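Local coordinates for uncharacterized protein (Magnetospirillum magneticum AMB-1, PDB 5MU5) that probably glycosylates flagellin as a Maf-family glycosyltransferase, a modification linked to assembly of the bacterial flagellum and so to motility, at residues D627-H630 against Q631-V635; I550-L553 against L554-A558; K95-L98 against Y99-K103; A619-W622 against E623-R626. All coordinates share one frame; numbering follows the deposited sequence.

Interaction 1 (D627-H630 against Q631-V635)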
loop_
_atom_site.group_PDB
_atom_site.type_symbol
_atom_site.label_atom_id
_atom_site.label_comp_id
_atom_site.label_asym_id
_atom_site.label_seq_id
_atom_site.Cartn_x
_atom_site.Cartn_y
_atom_site.Cartn_z
ATOM N N ASP A 627 -4.457 25.092 16.305
ATOM C CA ASP A 627 -3.682 25.135 17.532
ATOM C C ASP A 627 -3.208 23.735 17.964
ATOM O O ASP A 627 -2.051 23.559 18.320
ATOM C CB ASP A 627 -4.520 25.765 18.635
ATOM C CG ASP A 627 -3.732 26.012 19.874
ATOM O OD1 ASP A 627 -2.582 26.472 19.759
ATOM O OD2 ASP A 627 -4.257 25.752 20.969
ATOM N N GLU A 628 -4.108 22.752 17.924
ATOM C CA GLU A 628 -3.753 21.382 18.270
ATOM C C GLU A 628 -2.822 20.764 17.245
ATOM O O GLU A 628 -1.967 19.967 17.602
ATOM C CB GLU A 628 -4.993 20.520 18.448
ATOM C CG GLU A 628 -5.815 20.920 19.667
ATOM C CD GLU A 628 -5.103 20.702 21.005
ATOM O OE1 GLU A 628 -4.120 19.914 21.064
ATOM O OE2 GLU A 628 -5.542 21.320 22.014
ATOM N N PHE A 629 -2.967 21.134 15.980
ATOM C CA PHE A 629 -2.057 20.633 14.968
ATOM C C PHE A 629 -0.629 21.079 15.311
ATOM O O PHE A 629 0.303 20.287 15.199
ATOM C CB PHE A 629 -2.494 21.108 13.588
ATOM C CG PHE A 629 -1.779 20.440 12.448
ATOM C CD1 PHE A 629 -2.158 19.168 12.022
ATOM C CD2 PHE A 629 -0.751 21.098 11.768
ATOM C CE1 PHE A 629 -1.510 18.545 10.960
ATOM C CE2 PHE A 629 -0.105 20.481 10.698
ATOM C CZ PHE A 629 -0.483 19.200 10.297
ATOM N N HIS A 630 -0.481 22.336 15.745
ATOM C CA HIS A 630 0.805 22.872 16.224
ATOM C C HIS A 630 1.345 22.151 17.453
ATOM O O HIS A 630 2.538 21.842 17.515
ATOM C CB HIS A 630 0.709 24.364 16.547
ATOM C CG HIS A 630 1.129 25.249 15.425
ATOM N ND1 HIS A 630 2.364 25.860 15.390
ATOM C CD2 HIS A 630 0.490 25.615 14.287
ATOM C CE1 HIS A 630 2.466 26.572 14.281
ATOM N NE2 HIS A 630 1.342 26.443 13.596
ATOM N N GLN A 631 0.497 21.925 18.450
ATOM C CA GLN A 631 0.937 21.174 19.618
ATOM C C GLN A 631 1.408 19.781 19.201
ATOM O O GLN A 631 2.423 19.307 19.692
ATOM C CB GLN A 631 -0.139 21.089 20.695
ATOM C CG GLN A 631 -0.215 22.336 21.572
ATOM C CD GLN A 631 -1.315 22.264 22.636
ATOM O OE1 GLN A 631 -1.613 21.194 23.190
ATOM N NE2 GLN A 631 -1.924 23.414 22.927
ATOM N N MET A 632 0.696 19.142 18.276
ATOM C CA MET A 632 1.102 17.833 17.791
ATOM C C MET A 632 2.480 17.903 17.136
ATOM O O MET A 632 3.363 17.079 17.420
ATOM C CB MET A 632 0.104 17.296 16.780
ATOM C CG MET A 632 0.338 15.850 16.396
ATOM S SD MET A 632 -0.813 15.256 15.157
ATOM C CE MET A 632 -0.183 16.107 13.720
ATOM N N ILE A 633 2.657 18.884 16.260
ATOM C CA ILE A 633 3.927 19.050 15.569
ATOM C C ILE A 633 5.053 19.371 16.559
ATOM O O ILE A 633 6.176 18.904 16.381
ATOM C CB ILE A 633 3.782 20.043 14.398
ATOM C CG1 ILE A 633 3.133 19.276 13.246
ATOM C CG2 ILE A 633 5.130 20.607 13.981
ATOM C CD1 ILE A 633 2.749 20.093 12.039
ATOM N N ARG A 634 4.737 20.112 17.615
ATOM C CA ARG A 634 5.698 20.389 18.694
ATOM C C ARG A 634 6.127 19.107 19.433
ATOM O O ARG A 634 7.322 18.869 19.643
ATOM C CB ARG A 634 5.105 21.406 19.685
ATOM C CG ARG A 634 5.958 21.657 20.913
ATOM C CD ARG A 634 5.500 22.863 21.722
ATOM N NE ARG A 634 6.526 23.180 22.720
ATOM C CZ ARG A 634 6.682 22.557 23.890
ATOM N NH1 ARG A 634 5.857 21.580 24.264
ATOM N NH2 ARG A 634 7.679 22.916 24.698
ATOM N N VAL A 635 5.158 18.300 19.850
ATOM C CA VAL A 635 5.462 17.024 20.483
ATOM C C VAL A 635 6.291 16.112 19.543
ATOM O O VAL A 635 7.258 15.489 19.974
ATOM C CB VAL A 635 4.169 16.297 20.925
ATOM C CG1 VAL A 635 4.440 14.834 21.271
ATOM C CG2 VAL A 635 3.533 17.020 22.106
#

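Interaction 2 (I550-L553 against L554-A558)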
loop_
_atom_site.group_PDB
_atom_site.type_symbol
_atom_site.label_atom_id
_atom_site.label_comp_id
_atom_site.label_asym_id
_atom_site.label_seq_id
_atom_site.Cartn_x
_atom_site.Cartn_y
_atom_site.Cartn_z
ATOM N N ILE A 550 13.959 16.353 9.517
ATOM C CA ILE A 550 12.630 16.023 9.976
ATOM C C ILE A 550 11.980 17.258 10.586
ATOM O O ILE A 550 10.862 17.622 10.236
ATOM C CB ILE A 550 12.648 14.853 10.974
ATOM C CG1 ILE A 550 13.147 13.580 10.267
ATOM C CG2 ILE A 550 11.253 14.611 11.522
ATOM C CD1 ILE A 550 13.624 12.477 11.192
ATOM N N VAL A 551 12.708 17.907 11.477
ATOM C CA VAL A 551 12.222 19.090 12.153
ATOM C C VAL A 551 11.916 20.230 11.165
ATOM O O VAL A 551 10.962 20.988 11.348
ATOM C CB VAL A 551 13.231 19.505 13.217
ATOM C CG1 VAL A 551 12.897 20.880 13.778
ATOM C CG2 VAL A 551 13.249 18.444 14.315
ATOM N N THR A 552 12.728 20.331 10.119
ATOM C CA THR A 552 12.499 21.270 9.021
ATOM C C THR A 552 11.180 20.958 8.298
ATOM O O THR A 552 10.363 21.850 8.033
ATOM C CB THR A 552 13.692 21.208 8.035
ATOM O OG1 THR A 552 14.863 21.714 8.691
ATOM C CG2 THR A 552 13.434 22.024 6.768
ATOM N N LEU A 553 10.972 19.686 7.980
ATOM C CA LEU A 553 9.733 19.257 7.334
ATOM C C LEU A 553 8.506 19.561 8.213
ATOM O O LEU A 553 7.477 20.045 7.739
ATOM C CB LEU A 553 9.790 17.757 6.989
ATOM C CG LEU A 553 8.572 17.186 6.246
ATOM C CD1 LEU A 553 8.208 18.003 5.004
ATOM C CD2 LEU A 553 8.784 15.730 5.875
ATOM N N LEU A 554 8.624 19.257 9.494
ATOM C CA LEU A 554 7.545 19.489 10.431
ATOM C C LEU A 554 7.221 20.969 10.490
ATOM O O LEU A 554 6.055 21.347 10.507
ATOM C CB LEU A 554 7.938 18.988 11.816
ATOM C CG LEU A 554 7.980 17.469 11.973
ATOM C CD1 LEU A 554 8.523 17.106 13.349
ATOM C CD2 LEU A 554 6.592 16.876 11.769
ATOM N N GLY A 555 8.263 21.798 10.516
ATOM C CA GLY A 555 8.083 23.233 10.532
ATOM C C GLY A 555 7.298 23.698 9.321
ATOM O O GLY A 555 6.426 24.562 9.436
ATOM N N GLU A 556 7.595 23.117 8.158
ATOM C CA GLU A 556 6.919 23.502 6.909
ATOM C C GLU A 556 5.434 23.098 6.911
ATOM O O GLU A 556 4.597 23.821 6.373
ATOM C CB GLU A 556 7.671 22.946 5.678
ATOM C CG GLU A 556 9.015 23.637 5.427
ATOM C CD GLU A 556 9.907 22.938 4.392
ATOM O OE1 GLU A 556 9.590 21.799 3.973
ATOM O OE2 GLU A 556 10.950 23.528 3.996
ATOM N N CYS A 557 5.104 21.981 7.556
ATOM C CA CYS A 557 3.703 21.560 7.691
ATOM C C CYS A 557 2.936 22.423 8.676
ATOM O O CYS A 557 1.750 22.654 8.489
ATOM C CB CYS A 557 3.602 20.110 8.151
ATOM S SG CYS A 557 4.366 18.927 7.028
ATOM N N ALA A 558 3.609 22.865 9.737
ATOM C CA ALA A 558 3.008 23.740 10.727
ATOM C C ALA A 558 2.660 25.045 10.046
ATOM O O ALA A 558 1.540 25.564 10.183
ATOM C CB ALA A 558 3.969 23.989 11.874
#

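Interaction 3 (K95-L98 against Y99-K103)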
loop_
_atom_site.group_PDB
_atom_site.type_symbol
_atom_site.label_atom_id
_atom_site.label_comp_id
_atom_site.label_asym_id
_atom_site.label_seq_id
_atom_site.Cartn_x
_atom_site.Cartn_y
_atom_site.Cartn_z
ATOM N N LYS A 95 -4.073 9.979 18.145
ATOM C CA LYS A 95 -5.092 9.718 19.139
ATOM C C LYS A 95 -5.239 10.935 20.049
ATOM O O LYS A 95 -6.344 11.408 20.298
ATOM C CB LYS A 95 -4.692 8.484 19.939
ATOM C CG LYS A 95 -5.773 7.920 20.839
ATOM C CD LYS A 95 -5.168 7.002 21.897
ATOM C CE LYS A 95 -6.216 6.538 22.894
ATOM N NZ LYS A 95 -5.560 6.065 24.144
ATOM N N ARG A 96 -4.108 11.439 20.529
ATOM C CA ARG A 96 -4.057 12.619 21.387
ATOM C C ARG A 96 -4.615 13.852 20.660
ATOM O O ARG A 96 -5.372 14.640 21.211
ATOM C CB ARG A 96 -2.605 12.903 21.781
ATOM C CG ARG A 96 -2.444 13.929 22.877
ATOM C CD ARG A 96 -2.724 13.258 24.214
ATOM N NE ARG A 96 -3.264 14.170 25.205
ATOM C CZ ARG A 96 -3.629 13.813 26.433
ATOM N NH1 ARG A 96 -3.518 12.551 26.831
ATOM N NH2 ARG A 96 -4.118 14.721 27.265
ATOM N N PHE A 97 -4.200 14.022 19.419
ATOM C CA PHE A 97 -4.658 15.127 18.616
ATOM C C PHE A 97 -6.180 15.089 18.489
ATOM O O PHE A 97 -6.852 16.105 18.694
ATOM C CB PHE A 97 -4.005 15.086 17.223
ATOM C CG PHE A 97 -4.605 16.051 16.238
ATOM C CD1 PHE A 97 -4.367 17.413 16.342
ATOM C CD2 PHE A 97 -5.396 15.601 15.201
ATOM C CE1 PHE A 97 -4.910 18.306 15.429
ATOM C CE2 PHE A 97 -5.950 16.479 14.291
ATOM C CZ PHE A 97 -5.709 17.837 14.407
ATOM N N LEU A 98 -6.699 13.925 18.111
ATOM C CA LEU A 98 -8.122 13.770 17.850
ATOM C C LEU A 98 -8.886 13.989 19.128
ATOM O O LEU A 98 -9.873 14.716 19.161
ATOM C CB LEU A 98 -8.447 12.382 17.285
ATOM C CG LEU A 98 -9.941 12.090 17.051
ATOM C CD1 LEU A 98 -10.562 13.125 16.132
ATOM C CD2 LEU A 98 -10.145 10.707 16.461
ATOM N N TYR A 99 -8.413 13.376 20.197
ATOM C CA TYR A 99 -9.077 13.555 21.491
ATOM C C TYR A 99 -9.175 15.054 21.833
ATOM O O TYR A 99 -10.255 15.534 22.245
ATOM C CB TYR A 99 -8.342 12.772 22.594
ATOM C CG TYR A 99 -8.989 12.876 23.947
ATOM C CD1 TYR A 99 -8.646 13.899 24.823
ATOM C CD2 TYR A 99 -9.952 11.954 24.353
ATOM C CE1 TYR A 99 -9.244 14.005 26.057
ATOM C CE2 TYR A 99 -10.553 12.052 25.594
ATOM C CZ TYR A 99 -10.194 13.084 26.438
ATOM O OH TYR A 99 -10.775 13.205 27.678
ATOM N N ASN A 100 -8.083 15.803 21.623
ATOM C CA ASN A 100 -8.080 17.214 22.009
ATOM C C ASN A 100 -8.987 18.093 21.191
ATOM O O ASN A 100 -9.679 18.933 21.755
ATOM C CB ASN A 100 -6.680 17.819 22.007
ATOM C CG ASN A 100 -5.817 17.301 23.142
ATOM O OD1 ASN A 100 -6.242 16.486 23.950
ATOM N ND2 ASN A 100 -4.589 17.755 23.181
ATOM N N ILE A 101 -8.996 17.924 19.872
ATOM C CA ILE A 101 -9.856 18.765 19.072
ATOM C C ILE A 101 -11.317 18.520 19.427
ATOM O O ILE A 101 -12.097 19.454 19.497
ATOM C CB ILE A 101 -9.619 18.653 17.543
ATOM C CG1 ILE A 101 -10.050 17.286 16.983
ATOM C CG2 ILE A 101 -8.179 19.037 17.208
ATOM C CD1 ILE A 101 -9.926 17.188 15.478
ATOM N N LEU A 102 -11.686 17.271 19.672
ATOM C CA LEU A 102 -13.077 16.958 19.993
ATOM C C LEU A 102 -13.494 17.438 21.360
ATOM O O LEU A 102 -14.605 17.969 21.529
ATOM C CB LEU A 102 -13.319 15.457 19.890
ATOM C CG LEU A 102 -13.153 14.921 18.481
ATOM C CD1 LEU A 102 -13.416 13.428 18.534
ATOM C CD2 LEU A 102 -14.092 15.621 17.507
ATOM N N LYS A 103 -12.613 17.244 22.334
ATOM C CA LYS A 103 -12.880 17.710 23.674
ATOM C C LYS A 103 -13.061 19.248 23.710
ATOM O O LYS A 103 -14.024 19.746 24.294
ATOM C CB LYS A 103 -11.767 17.268 24.597
ATOM C CG LYS A 103 -11.905 17.814 25.993
ATOM C CD LYS A 103 -10.670 17.514 26.829
ATOM C CE LYS A 103 -10.694 18.307 28.134
ATOM N NZ LYS A 103 -12.008 18.167 28.827
#

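Interaction 4 (A619-W622 against E623-R626)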
loop_
_atom_site.group_PDB
_atom_site.type_symbol
_atom_site.label_atom_id
_atom_site.label_comp_id
_atom_site.label_asym_id
_atom_site.label_seq_id
_atom_site.Cartn_x
_atom_site.Cartn_y
_atom_site.Cartn_z
ATOM N N ALA A 619 -15.453 28.378 12.106
ATOM C CA ALA A 619 -14.128 29.022 12.225
ATOM C C ALA A 619 -13.468 28.778 13.578
ATOM O O ALA A 619 -12.238 28.685 13.652
ATOM C CB ALA A 619 -14.215 30.522 11.948
ATOM N N GLU A 620 -14.276 28.668 14.635
ATOM C CA GLU A 620 -13.758 28.376 15.970
ATOM C C GLU A 620 -13.141 26.999 15.975
ATOM O O GLU A 620 -12.109 26.792 16.597
ATOM C CB GLU A 620 -14.851 28.422 17.029
ATOM C CG GLU A 620 -15.488 29.784 17.237
ATOM C CD GLU A 620 -16.687 29.740 18.184
ATOM O OE1 GLU A 620 -16.704 28.904 19.107
ATOM O OE2 GLU A 620 -17.614 30.562 18.031
ATOM N N PHE A 621 -13.764 26.056 15.280
ATOM C CA PHE A 621 -13.225 24.702 15.228
ATOM C C PHE A 621 -11.966 24.660 14.397
ATOM O O PHE A 621 -11.034 23.940 14.725
ATOM C CB PHE A 621 -14.242 23.709 14.700
ATOM C CG PHE A 621 -13.827 22.271 14.872
ATOM C CD1 PHE A 621 -13.408 21.797 16.094
ATOM C CD2 PHE A 621 -13.898 21.389 13.812
ATOM C CE1 PHE A 621 -13.037 20.474 16.253
ATOM C CE2 PHE A 621 -13.537 20.065 13.965
ATOM C CZ PHE A 621 -13.094 19.610 15.186
ATOM N N TRP A 622 -11.944 25.432 13.312
ATOM C CA TRP A 622 -10.733 25.588 12.529
ATOM C C TRP A 622 -9.576 26.118 13.395
ATOM O O TRP A 622 -8.455 25.664 13.263
ATOM C CB TRP A 622 -10.961 26.499 11.323
ATOM C CG TRP A 622 -11.272 25.756 10.060
ATOM C CD1 TRP A 622 -12.402 25.847 9.310
ATOM C CD2 TRP A 622 -10.432 24.790 9.406
ATOM N NE1 TRP A 622 -12.322 25.007 8.225
ATOM C CE2 TRP A 622 -11.120 24.356 8.251
ATOM C CE3 TRP A 622 -9.160 24.282 9.668
ATOM C CZ2 TRP A 622 -10.589 23.427 7.371
ATOM C CZ3 TRP A 622 -8.624 23.360 8.798
ATOM C CH2 TRP A 622 -9.340 22.925 7.661
ATOM N N GLU A 623 -9.841 27.089 14.260
ATOM C CA GLU A 623 -8.797 27.610 15.143
ATOM C C GLU A 623 -8.310 26.508 16.118
ATOM O O GLU A 623 -7.105 26.339 16.337
ATOM C CB GLU A 623 -9.280 28.867 15.867
ATOM C CG GLU A 623 -8.425 29.323 17.056
ATOM C CD GLU A 623 -6.930 29.429 16.759
ATOM O OE1 GLU A 623 -6.534 29.714 15.609
ATOM O OE2 GLU A 623 -6.134 29.215 17.695
ATOM N N ILE A 624 -9.245 25.742 16.673
ATOM C CA ILE A 624 -8.897 24.585 17.502
ATOM C C ILE A 624 -7.982 23.608 16.773
ATOM O O ILE A 624 -6.994 23.114 17.338
ATOM C CB ILE A 624 -10.161 23.860 17.971
ATOM C CG1 ILE A 624 -10.830 24.702 19.069
ATOM C CG2 ILE A 624 -9.826 22.470 18.511
ATOM C CD1 ILE A 624 -12.205 24.228 19.479
ATOM N N ILE A 625 -8.329 23.304 15.528
ATOM C CA ILE A 625 -7.549 22.379 14.724
ATOM C C ILE A 625 -6.135 22.918 14.489
ATOM O O ILE A 625 -5.154 22.172 14.567
ATOM C CB ILE A 625 -8.236 22.150 13.369
ATOM C CG1 ILE A 625 -9.457 21.283 13.577
ATOM C CG2 ILE A 625 -7.310 21.466 12.376
ATOM C CD1 ILE A 625 -10.405 21.344 12.423
ATOM N N ARG A 626 -6.049 24.214 14.215
ATOM C CA ARG A 626 -4.779 24.849 13.946
ATOM C C ARG A 626 -3.900 24.742 15.168
ATOM O O ARG A 626 -2.754 24.329 15.088
ATOM C CB ARG A 626 -4.979 26.318 13.573
ATOM C CG ARG A 626 -3.730 27.017 13.053
ATOM C CD ARG A 626 -3.841 28.541 13.147
ATOM N NE ARG A 626 -4.021 28.919 14.540
ATOM C CZ ARG A 626 -3.070 28.875 15.479
ATOM N NH1 ARG A 626 -1.833 28.485 15.193
ATOM N NH2 ARG A 626 -3.368 29.199 16.728
#

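Interaction 1 (D627-H630 against Q631-V635)
Phe629 carries the packed side of this helical turn, its ring meeting Met632 three residues on and Ile633 four residues on. The methyl CE of Met632 comes to 3.9 Å from CE1 of Phe629, reaching the ring obliquely along one flank. On the other flank, CD1 of Ile633 borders the CD2/CE2 side, modelled too close to be placed reliably. CG of Phe629 stands opposite its own backbone N (chi1 -169°), which lays the ring beside the onward turn where both residues can reach it. Met632 runs extended as far as SD and then bends at its last torsion (73°), turning CE to the ring. This apolar stripe belongs to helix 618-646 in the helical bundle of Maf flagellin glycosyltransferases, where Phe629 touches Tyr605 and Met561 on two other helices. With an alanine here, Met632 and Ile633 would probably lose the surface they flank, and a gap would be likely to open toward those helices. Across the helix, contact is looser and polar. Gln631 stretches back toward Asp627 and Glu628, yet its NE2 stays 3.8 Å from OD2 of Asp627, and the carboxylate and amide planes stand 87° apart. Both acids are engaged by Arg104 of helix 92-107 through salt bridges, and OE1 of Glu628 also accepts a bond from Asn100, so the strong partners of these carboxylates lie across the helix interface. Gln631 and Arg634 are on the solvent side. Backbone bonds run through both halves, including Met632 N to Glu628 O at 2.9 Å and Arg634 N to His630 O at 2.8 Å.

Interaction 2 (I550-L553 against L554-A558)
Leu554 folds back over the carbonyl of Ile550, one turn earlier in the same helix, and nearly every atom of its side chain can be followed along that oxygen. CB lies 3.6 Å from Ile550 O and almost as near to Val551 O. CG comes closer, 3.4 Å from Ile550 O, because it is set beside its own backbone N and opposite the carbonyl carbon (chi1 -72°), directing the branch back down the helix. At the tip, CD1 reaches the methyl CG2 of Ile550 at 4.1 Å, the two side chains lying alongside one another and pointing the same way. Beneath them, Leu554 N donates to Ile550 O over 2.9 Å, so a single carbonyl is both hydrogen-bonded and covered by hydrocarbon. On the more exposed flank, Glu556 runs extended next to Thr552, its OE2 4.0 Å from CG2 of Thr552, a plain van der Waals approach; the hydroxyl OG1 of Thr552 is instead bonded to Arg548 O within the helix. Leu553 crosses Glu556 at about a right angle. Its CD1 also lies 4.4 Å from SG of Cys557, giving the buried side a second, looser apolar pair. Between these flanks Gly555 adds no side chain and takes part through its backbone, Gly555 N donating to Val551 O at 2.9 Å. Ile550 and Leu554 face helices 589-609 and 618-646, while Leu553 and Cys557 meet helices 568-579 and 589-609. An apolar face turned inward and a polar one turned out is the amphipathic pattern of a helix in a bundle, here the Maf helical bundle domain.

Interaction 3 (K95-L98 against Y99-K103)
Lys95 meets Tyr99 through the backbone, its carbonyl O accepting Tyr99 N at 2.9 Å, while the lysine chain itself extends into solvent. Arg96 comes next, bent at its second torsion (79°) so that the guanidinium swings onward toward Asn100. NE remains 4.0 Å from OD1 of Asn100, with the guanidinium and amide planes close to perpendicular, and the approach is loose. The amide has its stronger partner across the helix interface, where ND2 bonds to Glu628 of helix 618-646. Phe97 turns to the buried side and takes the methyl CG2 of Ile101 over one ring face. That methyl sits 4.1 Å from the ring centroid, 25° off the ring normal and displaced toward the rim, a CH-pi contact. In Ile101, CG1 is wedged between the backbone N and the carbonyl carbon (chi1 69°), a conformation uncommon within helices, and this turns CG2 back toward the phenylalanine. Helix 92-107, part of the Maf N-terminal region, uses this face to pack against the C-terminal helical bundle: Phe97 touches Ala601 and Tyr605, and Ile101 touches Ile624 and Glu628. A serine in place of Ile101 would probably cost Phe97 the methyl over that ring face and open a gap against Ile624. Leu98 completes the segment. Its CD1 lies 3.7 Å from CD1 of Leu102 and 4.2 Å from CD1 of Ile101, reaching two residues of the next turn with one methyl. Both leucines also touch Tyr608. Below them, Leu102 N donates to Leu98 O over 3.2 Å.

Interaction 4 (A619-W622 against E623-R626)
Ile625 lies over one face of the Phe621 ring, one turn earlier in the helix, its CG1 and CD1 carbons making the cover. CG1 stands 4.2 Å above the ring plane over the centre. CD1 is 4.0 Å from the ring centroid and 27° off the normal, a CH-pi contact, and comes closest to CE2 of Phe621. The same methyl reaches the Trp622 ring system at CE3, 4.2 Å away, so it is shared by two aromatic residues. Ile625 manages this because CG1 is placed beside its backbone N (chi1 -73°), which sends the long branch back down the helix. Ile624 brings a flanking, looser contact, its CB 4.3 Å from CD1 of Phe621. A different arrangement occupies the polar side. Arg626 bends at chi3 and grips Glu623 side-on with two nitrogens, NE to OE1 at 2.8 Å and NH2 to OE2 at 2.9 Å. The first bond is nearly straight (170°) and lies in the guanidinium plane; in the second, OE2 offers its syn lone pair. Two such bonds should fix the rotation of both groups, and NH1 of Arg626 makes a further salt bridge to Asp562, so the arginine joins two acids and ties this helix to helix 546-564. Helix 618-646 lies here among several others: Phe621 and Ile625 rest on helix 589-609, Phe621 and Ile624 on helix 92-107, and Trp622 on helix 568-579, while Phe112, just beyond helix 92-107 on strand 111-112, meets the Phe621 ring edge-to-face.

Three helices carry the four contacts. Interaction 3, on helix 92-107, comes first along the chain, then interaction 2 on helix 546-564; interactions 4 and 1 follow one another directly on helix 618-646, their centres 13 Å apart. That helix lies between the other two: interaction 1 touches both interaction 2 and interaction 3, each about 11 Å away between centres, whereas interactions 2 and 3 are 21 Å apart and do not meet. Interaction 4 touches interaction 3 but not interaction 2. Interactions 1, 2 and 4 belong to the C-terminal helical bundle and interaction 3 to the N-terminal region; through the touches of interactions 1 and 4 with interaction 3, helix 618-646 joins the two.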